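Local coordinates for protein putative glycyl-glycine endopeptidase lytM (Ruminococcus gnavus, PDB 3NYY) that probably cleaves peptide bonds as a metalloendopeptidase of the M23 family, with a helical LytM-type N-terminal region, at residues A[2-8]-A[46-52]; A[18-23]-A[230-236]; A[126-132]-A[215-220]. All coordinates share one frame; numbering follows the deposited sequence. Where two conformers were deposited one is given.

Contact 1: A[2-8]-A[46-52]; sequences VSGFQRL and MATDFEN
R7 reaches from the first turn of helix 4-8 across to F50 and D49, where helix 37-48 ends in a Schellman motif; a capping box of S3 and Q6 opens its own helix. From the start of its chain, R7 CB faces the methyl end of selenomethionine M46, CE, at 4.4 Å. CG stands anti to the carbonyl carbon (chi1 -70°) and the chain runs extended to NE, which lays CD 3.5 Å from F50 CD1, the two side chains sliding past each other in opposite directions. Beyond it, NE (2.9 Å) and NH2 donate side-on to V2 O, which lies in the guanidinium plane and so fixes the group's rotation. D49 O and F50 CB sit over one face of the group, the former 3.6 Å above the plane. NH1 turns to D17 in a salt bridge, while N52 ND2 donates to D49 O. Where G4 meets M46, a side chain would collide with M46 O; the absence of one lets the backbones come this close, and M46 SE lies 3.3 Å from G4 O. G4 N donates to D49 OD1 at 2.8 Å, meeting that oxygen from above the carboxylate plane.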
loop_
_atom_site.group_PDB
_atom_site.type_symbol
_atom_site.label_atom_id
_atom_site.label_comp_id
_atom_site.label_asym_id
_atom_site.label_seq_id
_atom_site.Cartn_x
_atom_site.Cartn_y
_atom_site.Cartn_z
ATOM N N VAL A 2 11.004 -5.376 27.893
ATOM C CA VAL A 2 11.939 -4.291 28.113
ATOM C C VAL A 2 11.074 -3.091 28.459
ATOM O O VAL A 2 10.247 -2.661 27.669
ATOM C CB VAL A 2 12.809 -3.968 26.897
ATOM C CG1 VAL A 2 13.809 -2.931 27.267
ATOM C CG2 VAL A 2 13.523 -5.246 26.410
ATOM N N SER A 3 11.251 -2.565 29.670
ATOM C CA SER A 3 10.400 -1.497 30.144
ATOM C C SER A 3 10.717 -0.146 29.507
ATOM O O SER A 3 11.813 0.035 28.984
ATOM C CB SER A 3 10.524 -1.377 31.665
ATOM O OG SER A 3 11.810 -0.870 31.996
ATOM N N GLY A 4 9.755 0.767 29.576
ATOM C CA GLY A 4 9.959 2.124 29.137
ATOM C C GLY A 4 11.200 2.758 29.770
ATOM O O GLY A 4 12.034 3.378 29.093
ATOM N N PHE A 5 11.367 2.558 31.082
ATOM C CA PHE A 5 12.566 3.042 31.747
ATOM C C PHE A 5 13.841 2.497 31.080
ATOM O O PHE A 5 14.794 3.227 30.839
ATOM C CB PHE A 5 12.571 2.620 33.234
ATOM C CG PHE A 5 13.831 2.979 33.932
ATOM C CD1 PHE A 5 13.997 4.244 34.464
ATOM C CD2 PHE A 5 14.897 2.114 33.956
ATOM C CE1 PHE A 5 15.172 4.610 35.085
ATOM C CE2 PHE A 5 16.100 2.463 34.569
ATOM C CZ PHE A 5 16.251 3.739 35.121
ATOM N N GLN A 6 13.870 1.198 30.826
ATOM C CA GLN A 6 15.067 0.584 30.237
ATOM C C GLN A 6 15.337 1.157 28.832
ATOM O O GLN A 6 16.483 1.377 28.471
ATOM C CB GLN A 6 14.922 -0.937 30.191
ATOM C CG GLN A 6 15.061 -1.563 31.568
ATOM C CD GLN A 6 14.712 -3.040 31.619
ATOM O OE1 GLN A 6 13.713 -3.493 31.051
ATOM N NE2 GLN A 6 15.449 -3.764 32.446
ATOM N N ARG A 7 14.274 1.412 28.083
ATOM C CA ARG A 7 14.400 1.872 26.713
ATOM C C ARG A 7 14.949 3.274 26.729
ATOM O O ARG A 7 15.732 3.634 25.875
ATOM C CB ARG A 7 13.081 1.794 25.984
ATOM C CG ARG A 7 12.620 0.391 25.694
ATOM C CD ARG A 7 11.159 0.404 25.314
ATOM N NE ARG A 7 10.602 -0.944 25.333
ATOM C CZ ARG A 7 10.402 -1.743 24.281
ATOM N NH1 ARG A 7 10.620 -1.347 23.030
ATOM N NH2 ARG A 7 9.907 -2.937 24.480
ATOM N N LEU A 8 14.588 4.037 27.741
ATOM C CA LEU A 8 14.945 5.436 27.813
ATOM C C LEU A 8 16.428 5.596 28.202
ATOM O O LEU A 8 16.971 6.672 28.007
ATOM C CB LEU A 8 13.990 6.173 28.758
ATOM C CG LEU A 8 13.972 7.667 28.773
ATOM C CD1 LEU A 8 13.448 8.136 27.389
ATOM C CD2 LEU A 8 13.076 8.148 29.927
HETATM N N MSE A 46 6.073 5.186 26.337
HETATM C CA MSE A 46 6.691 4.883 27.611
HETATM C C MSE A 46 5.776 4.100 28.527
HETATM O O MSE A 46 6.204 3.110 29.129
HETATM C CB MSE A 46 7.159 6.183 28.307
HETATM C CG MSE A 46 8.425 6.780 27.719
HETATM SE SE MSE A 46 9.975 5.670 27.895
HETATM C CE MSE A 46 10.347 5.182 26.188
ATOM N N ALA A 47 4.517 4.500 28.601
ATOM C CA ALA A 47 3.578 3.887 29.526
ATOM C C ALA A 47 3.196 2.471 29.072
ATOM O O ALA A 47 2.840 1.662 29.923
ATOM C CB ALA A 47 2.325 4.752 29.665
ATOM N N THR A 48 3.237 2.196 27.758
ATOM C CA THR A 48 2.872 0.884 27.195
ATOM C C THR A 48 4.078 0.022 26.777
ATOM O O THR A 48 3.884 -1.036 26.182
ATOM C CB THR A 48 1.987 1.031 25.951
ATOM O OG1 THR A 48 2.727 1.729 24.938
ATOM C CG2 THR A 48 0.664 1.798 26.279
ATOM N N ASP A 49 5.303 0.482 27.073
ATOM C CA ASP A 49 6.526 -0.158 26.594
ATOM C C ASP A 49 6.400 -0.410 25.060
ATOM O O ASP A 49 6.625 -1.528 24.577
ATOM C CB ASP A 49 6.782 -1.479 27.347
ATOM C CG ASP A 49 6.891 -1.303 28.863
ATOM O OD1 ASP A 49 7.082 -0.143 29.338
ATOM O OD2 ASP A 49 6.780 -2.337 29.575
ATOM N N PHE A 50 6.040 0.637 24.321
ATOM C CA PHE A 50 5.859 0.564 22.852
ATOM C C PHE A 50 4.823 -0.479 22.437
ATOM O O PHE A 50 5.068 -1.324 21.564
ATOM C CB PHE A 50 7.183 0.382 22.110
ATOM C CG PHE A 50 8.035 1.607 22.146
ATOM C CD1 PHE A 50 8.741 1.914 23.284
ATOM C CD2 PHE A 50 8.046 2.507 21.077
ATOM C CE1 PHE A 50 9.502 3.077 23.342
ATOM C CE2 PHE A 50 8.792 3.637 21.135
ATOM C CZ PHE A 50 9.529 3.918 22.255
ATOM N N GLU A 51 3.664 -0.366 23.060
ATOM C CA GLU A 51 2.511 -1.230 22.842
ATOM C C GLU A 51 2.755 -2.694 23.182
ATOM O O GLU A 51 2.065 -3.560 22.659
ATOM C CB GLU A 51 1.957 -1.084 21.419
ATOM C CG GLU A 51 1.412 0.337 21.114
ATOM C CD GLU A 51 0.484 0.385 19.882
ATOM O OE1 GLU A 51 0.702 -0.391 18.929
ATOM O OE2 GLU A 51 -0.449 1.225 19.909
ATOM N N ASN A 52 3.652 -2.949 24.128
ATOM C CA ASN A 52 3.833 -4.286 24.688
ATOM C C ASN A 52 3.043 -4.579 25.957
ATOM O O ASN A 52 2.873 -5.758 26.321
ATOM C CB ASN A 52 5.326 -4.569 24.848
ATOM C CG ASN A 52 5.976 -4.874 23.525
ATOM O OD1 ASN A 52 5.658 -5.880 22.915
ATOM N ND2 ASN A 52 6.850 -4.003 23.056
#

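Contact 2: A[18-23]-A[230-236]; sequences FRRQPV and ISVNPYP. With SO4 (sulfate ion), chain E.
S231 O takes two nitrogens of R19: NE at 2.8 Å, close to the line of the carbonyl bond, and NH2 more weakly. NH2 also donates to S231 OG at 2.9 Å, in the guanidinium plane, and that hydroxyl has E126 as a further partner. This side-on grip ties the C-terminal end of helix 16-20, in the LytM-type N-terminal region, to strand 228-232 of the M23 peptidase sheet. A bend in the R19 chain at chi3 (68°) turns the head into place, with I230 CG2 over one face, while NH1 donates to a sulfate, probably from the crystallisation liquor, that R117 also binds. Further along, N233 N donates to R19 O at 2.8 Å and N233 ND2 to R20 O at 3.0 Å, so this asparagine binds two successive carbonyls as the helix runs out; D111 shares ND2. Its OD1 accepts from Y235 N, an Asx turn leading into helix 235-240. V23 CG2 packs on P236 CB at 3.9 Å. Q21 folds back, its NE2 lying 3.7 Å above the centre of the F18 ring and donating to F18 O. A water donates to both Q21 OE1 and N233 O, the latter at 2.7 Å.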
loop_
_atom_site.group_PDB
_atom_site.type_symbol
_atom_site.label_atom_id
_atom_site.label_comp_id
_atom_site.label_asym_id
_atom_site.label_seq_id
_atom_site.Cartn_x
_atom_site.Cartn_y
_atom_site.Cartn_z
ATOM N N PHE A 18 10.732 2.087 18.235
ATOM C CA PHE A 18 10.568 3.494 17.964
ATOM C C PHE A 18 10.471 3.748 16.455
ATOM O O PHE A 18 9.597 4.489 15.981
ATOM C CB PHE A 18 11.695 4.308 18.585
ATOM C CG PHE A 18 11.592 5.768 18.295
ATOM C CD1 PHE A 18 10.772 6.586 19.084
ATOM C CD2 PHE A 18 12.240 6.330 17.203
ATOM C CE1 PHE A 18 10.666 7.954 18.814
ATOM C CE2 PHE A 18 12.112 7.691 16.916
ATOM C CZ PHE A 18 11.318 8.507 17.725
ATOM N N ARG A 19 11.361 3.140 15.700
ATOM C CA ARG A 19 11.357 3.373 14.254
ATOM C C ARG A 19 10.051 2.973 13.606
ATOM O O ARG A 19 9.600 3.610 12.645
ATOM C CB ARG A 19 12.530 2.699 13.576
ATOM C CG ARG A 19 13.853 3.212 14.025
ATOM C CD ARG A 19 14.994 2.441 13.383
ATOM N NE ARG A 19 15.076 2.706 11.945
ATOM C CZ ARG A 19 15.889 2.105 11.090
ATOM N NH1 ARG A 19 16.736 1.143 11.486
ATOM N NH2 ARG A 19 15.889 2.449 9.799
ATOM N N ARG A 20 9.450 1.903 14.142
ATOM C CA ARG A 20 8.174 1.412 13.607
ATOM C C ARG A 20 6.968 2.324 13.877
ATOM O O ARG A 20 6.001 2.303 13.125
ATOM C CB ARG A 20 7.939 -0.011 14.128
ATOM C CG ARG A 20 6.623 -0.671 13.629
ATOM C CD ARG A 20 6.570 -2.166 13.917
ATOM N NE ARG A 20 6.881 -2.459 15.318
ATOM C CZ ARG A 20 6.003 -2.564 16.301
ATOM N NH1 ARG A 20 4.697 -2.420 16.083
ATOM N NH2 ARG A 20 6.434 -2.778 17.541
ATOM N N GLN A 21 7.028 3.125 14.948
ATOM C CA GLN A 21 5.995 4.105 15.317
ATOM C C GLN A 21 4.644 3.454 15.552
ATOM O O GLN A 21 3.691 3.752 14.863
ATOM C CB GLN A 21 5.893 5.202 14.261
ATOM C CG GLN A 21 7.140 6.000 14.060
ATOM C CD GLN A 21 7.319 7.172 14.993
ATOM O OE1 GLN A 21 6.546 8.140 14.960
ATOM N NE2 GLN A 21 8.379 7.092 15.860
ATOM N N PRO A 22 4.561 2.516 16.512
ATOM C CA PRO A 22 3.301 1.747 16.663
ATOM C C PRO A 22 2.210 2.627 17.287
ATOM O O PRO A 22 2.310 2.974 18.450
ATOM C CB PRO A 22 3.709 0.616 17.588
ATOM C CG PRO A 22 4.877 1.094 18.340
ATOM C CD PRO A 22 5.587 2.080 17.465
ATOM N N VAL A 23 1.154 2.913 16.537
ATOM C CA VAL A 23 0.071 3.794 17.022
ATOM C C VAL A 23 -1.260 3.122 16.724
ATOM O O VAL A 23 -1.637 2.984 15.552
ATOM C CB VAL A 23 0.158 5.166 16.362
ATOM C CG1 VAL A 23 -0.944 6.086 16.898
ATOM C CG2 VAL A 23 1.557 5.798 16.604
ATOM N N ILE A 230 18.855 8.274 10.369
ATOM C CA ILE A 230 18.070 7.059 10.651
ATOM C C ILE A 230 16.658 7.275 10.142
ATOM O O ILE A 230 15.982 8.193 10.601
ATOM C CB ILE A 230 17.945 6.763 12.188
ATOM C CG1 ILE A 230 19.314 6.759 12.877
ATOM C CG2 ILE A 230 17.155 5.460 12.481
ATOM C CD1 ILE A 230 20.243 5.670 12.403
ATOM N N SER A 231 16.198 6.411 9.249
ATOM C CA SER A 231 14.814 6.480 8.816
ATOM C C SER A 231 13.848 5.976 9.907
ATOM O O SER A 231 14.135 5.023 10.646
ATOM C CB SER A 231 14.630 5.659 7.535
ATOM O OG SER A 231 14.948 4.274 7.757
ATOM N N VAL A 232 12.695 6.637 9.972
ATOM C CA VAL A 232 11.577 6.241 10.850
ATOM C C VAL A 232 10.311 6.156 10.026
ATOM O O VAL A 232 10.212 6.789 8.971
ATOM C CB VAL A 232 11.401 7.234 12.045
ATOM C CG1 VAL A 232 12.709 7.353 12.810
ATOM C CG2 VAL A 232 10.918 8.587 11.565
ATOM N N ASN A 233 9.347 5.386 10.503
ATOM C CA ASN A 233 8.115 5.148 9.757
ATOM C C ASN A 233 7.262 6.401 9.633
ATOM O O ASN A 233 6.741 6.884 10.653
ATOM C CB ASN A 233 7.331 4.029 10.444
ATOM C CG ASN A 233 6.186 3.490 9.617
ATOM O OD1 ASN A 233 6.012 3.853 8.427
ATOM N ND2 ASN A 233 5.416 2.527 10.224
ATOM N N PRO A 234 7.022 6.890 8.383
ATOM C CA PRO A 234 6.152 8.058 8.279
ATOM C C PRO A 234 4.669 7.727 8.297
ATOM O O PRO A 234 3.856 8.638 8.341
ATOM C CB PRO A 234 6.486 8.612 6.879
ATOM C CG PRO A 234 7.771 7.980 6.501
ATOM C CD PRO A 234 7.712 6.610 7.109
ATOM N N TYR A 235 4.301 6.454 8.230
ATOM C CA TYR A 235 2.909 6.124 8.045
ATOM C C TYR A 235 1.982 6.730 9.120
ATOM O O TYR A 235 0.985 7.381 8.783
ATOM C CB TYR A 235 2.714 4.593 7.924
ATOM C CG TYR A 235 1.266 4.181 7.813
ATOM C CD1 TYR A 235 0.649 4.198 6.566
ATOM C CD2 TYR A 235 0.504 3.815 8.937
ATOM C CE1 TYR A 235 -0.672 3.836 6.412
ATOM C CE2 TYR A 235 -0.866 3.446 8.752
ATOM C CZ TYR A 235 -1.416 3.497 7.481
ATOM O OH TYR A 235 -2.762 3.156 7.212
ATOM N N PRO A 236 2.308 6.556 10.421
ATOM C CA PRO A 236 1.341 7.097 11.403
ATOM C C PRO A 236 1.167 8.622 11.392
ATOM O O PRO A 236 0.017 9.120 11.513
ATOM C CB PRO A 236 1.868 6.537 12.747
ATOM C CG PRO A 236 2.611 5.242 12.317
ATOM C CD PRO A 236 3.298 5.669 11.050
HETATM S S SO4 E . 19.807 -0.490 9.471
HETATM O O1 SO4 E . 18.811 0.528 9.758
HETATM O O2 SO4 E . 20.744 0.055 8.489
HETATM O O3 SO4 E . 20.485 -0.859 10.715
HETATM O O4 SO4 E . 19.170 -1.687 8.915
HETATM O O HOH W 1 5.058 8.452 12.139
#

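Contact 3: A[126-132]-A[215-220]; sequences EGTDIMA and VHLHLG
D129 stands between H216 and H218 on one face of an antiparallel strand pair, meeting each ring differently. It runs alongside H216 in the same direction, carboxylate and imidazole perpendicular, with OD1 near the ring plane, 3.6 Å from CD2. Against H218 it crosses obliquely with the planes 49° apart, and ND1 donates to OD1 at 2.7 Å on the syn side of the carboxylate. H216 and H218 form the HxH signature of M23 peptidases; in zinc-bound relatives the residues that probably correspond to H218 and D129 are metal ligands; here the two bond directly to each other. H218 CG is anti to the backbone N (chi1 172°), which swings the ring toward D129 and G127, and a water joins NE2 to E126 O. Were H218 replaced by an alanine, D129 OD1 would probably lose its imidazole donor and that water its ring partner. Selenomethionine M131 lies beside H216, SE 3.6 Å from CB, and F115 of the second subunit meets the H216 ring edge-to-face. Backbone bonds pair T128 with L219 and I130 with L217. T128, I130 and L219 pack against L238 of helix 235-240, while L217 lies on Y175 of strand 172-178, which flanks 216-225; strand 107-108 flanks 128-132.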
loop_
_atom_site.group_PDB
_atom_site.type_symbol
_atom_site.label_atom_id
_atom_site.label_comp_id
_atom_site.label_asym_id
_atom_site.label_seq_id
_atom_site.Cartn_x
_atom_site.Cartn_y
_atom_site.Cartn_z
ATOM N N GLU A 126 13.820 3.375 3.516
ATOM C CA GLU A 126 12.521 2.915 4.012
ATOM C C GLU A 126 11.645 4.140 4.255
ATOM O O GLU A 126 12.118 5.175 4.745
ATOM C CB GLU A 126 12.704 2.199 5.326
ATOM C CG GLU A 126 13.634 0.972 5.306
ATOM C CD GLU A 126 15.075 1.321 5.602
ATOM O OE1 GLU A 126 15.447 2.530 5.705
ATOM O OE2 GLU A 126 15.884 0.374 5.710
ATOM N N GLY A 127 10.351 4.026 3.974
ATOM C CA GLY A 127 9.431 5.153 4.182
ATOM C C GLY A 127 8.014 4.743 3.873
ATOM O O GLY A 127 7.630 3.604 4.204
ATOM N N THR A 128 7.262 5.655 3.274
ATOM C CA THR A 128 5.873 5.404 2.861
ATOM C C THR A 128 5.748 5.843 1.405
ATOM O O THR A 128 6.158 6.918 1.023
ATOM C CB THR A 128 4.884 6.145 3.717
ATOM O OG1 THR A 128 5.079 5.772 5.101
ATOM C CG2 THR A 128 3.414 5.841 3.292
ATOM N N ASP A 129 5.195 4.957 0.590
ATOM C CA ASP A 129 4.929 5.208 -0.832
ATOM C C ASP A 129 3.494 5.617 -1.052
ATOM O O ASP A 129 2.569 4.853 -0.803
ATOM C CB ASP A 129 5.312 3.986 -1.647
ATOM C CG ASP A 129 6.803 3.702 -1.571
ATOM O OD1 ASP A 129 7.568 4.672 -1.588
ATOM O OD2 ASP A 129 7.201 2.541 -1.390
ATOM N N ILE A 130 3.302 6.860 -1.466
ATOM C CA ILE A 130 1.986 7.412 -1.672
ATOM C C ILE A 130 1.679 7.317 -3.188
ATOM O O ILE A 130 2.260 8.047 -4.033
ATOM C CB ILE A 130 1.899 8.798 -1.150
ATOM C CG1 ILE A 130 2.143 8.825 0.362
ATOM C CG2 ILE A 130 0.517 9.375 -1.463
ATOM C CD1 ILE A 130 2.366 10.230 0.905
HETATM N N MSE A 131 0.761 6.409 -3.517
HETATM C CA MSE A 131 0.496 6.010 -4.889
HETATM C C MSE A 131 -0.533 6.857 -5.562
HETATM O O MSE A 131 -1.591 7.147 -4.998
HETATM C CB MSE A 131 0.092 4.529 -4.983
HETATM C CG MSE A 131 0.988 3.551 -4.185
HETATM SE SE MSE A 131 2.786 3.403 -4.782
HETATM C CE MSE A 131 3.358 1.787 -3.829
ATOM N N ALA A 132 -0.205 7.301 -6.785
ATOM C CA ALA A 132 -1.179 8.026 -7.616
ATOM C C ALA A 132 -2.331 7.087 -8.115
ATOM O O ALA A 132 -2.058 6.023 -8.674
ATOM C CB ALA A 132 -0.485 8.615 -8.850
ATOM N N VAL A 215 3.799 5.912 -10.906
ATOM C CA VAL A 215 3.870 7.257 -10.345
ATOM C C VAL A 215 3.460 7.197 -8.872
ATOM O O VAL A 215 2.408 6.662 -8.508
ATOM C CB VAL A 215 2.993 8.232 -11.138
ATOM C CG1 VAL A 215 2.841 9.583 -10.431
ATOM C CG2 VAL A 215 3.592 8.442 -12.557
ATOM N N HIS A 216 4.333 7.734 -8.020
ATOM C CA HIS A 216 4.117 7.795 -6.604
ATOM C C HIS A 216 5.083 8.766 -5.982
ATOM O O HIS A 216 6.153 9.081 -6.548
ATOM C CB HIS A 216 4.325 6.410 -5.960
ATOM C CG HIS A 216 5.741 5.938 -5.905
ATOM N ND1 HIS A 216 6.479 5.566 -7.014
ATOM C CD2 HIS A 216 6.552 5.755 -4.832
ATOM C CE1 HIS A 216 7.699 5.218 -6.619
ATOM N NE2 HIS A 216 7.761 5.296 -5.298
ATOM N N LEU A 217 4.688 9.255 -4.809
ATOM C CA LEU A 217 5.621 10.017 -3.964
ATOM C C LEU A 217 6.205 9.071 -2.937
ATOM O O LEU A 217 5.462 8.439 -2.178
ATOM C CB LEU A 217 4.908 11.111 -3.167
ATOM C CG LEU A 217 5.781 11.834 -2.146
ATOM C CD1 LEU A 217 7.013 12.624 -2.778
ATOM C CD2 LEU A 217 4.901 12.792 -1.288
ATOM N N HIS A 218 7.533 8.939 -2.903
ATOM C CA HIS A 218 8.150 8.259 -1.769
ATOM C C HIS A 218 8.468 9.318 -0.717
ATOM O O HIS A 218 9.202 10.284 -1.008
ATOM C CB HIS A 218 9.413 7.484 -2.163
ATOM C CG HIS A 218 10.142 6.945 -0.985
ATOM N ND1 HIS A 218 9.825 5.723 -0.428
ATOM C CD2 HIS A 218 11.114 7.487 -0.208
ATOM C CE1 HIS A 218 10.592 5.532 0.644
ATOM N NE2 HIS A 218 11.405 6.569 0.783
ATOM N N LEU A 219 7.942 9.117 0.493
ATOM C CA LEU A 219 8.192 10.019 1.643
ATOM C C LEU A 219 9.031 9.277 2.654
ATOM O O LEU A 219 8.703 8.153 3.064
ATOM C CB LEU A 219 6.894 10.483 2.280
ATOM C CG LEU A 219 7.154 11.352 3.549
ATOM C CD1 LEU A 219 7.585 12.793 2.980
ATOM C CD2 LEU A 219 5.978 11.349 4.484
ATOM N N GLY A 220 10.117 9.920 3.079
ATOM C CA GLY A 220 10.930 9.440 4.173
ATOM C C GLY A 220 11.052 10.508 5.239
ATOM O O GLY A 220 10.936 11.687 4.971
HETATM O O HOH W 2 13.105 7.040 2.867
HETATM O O HOH W 3 9.773 4.122 -3.864
HETATM O O HOH W 4 0.462 5.013 -9.577
#

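How the contacts relate
Contacts 1, 2 and 3 step across the chain from the N-terminal helical region to the peptidase sheet, with neighbouring centres 16 and 14 Å apart and the outer two 30 Å apart. Contacts 1 and 2 interlock in sequence, since 18-23 falls between 2-8 and 46-52, and they touch where F50 packs on F18 and E51 on P22. Both halves of contact 3 come between the two halves of contact 2. Strands 216-225 and 228-232 are consecutive neighbours in one sheet, and E126 probably hydrogen-bonds S231. Contact 2 thus joins the N-terminal helices to the sheet carrying the histidine motif, while contact 1, about 16 Å from contact 3 at the nearest atoms, stays within the helical region.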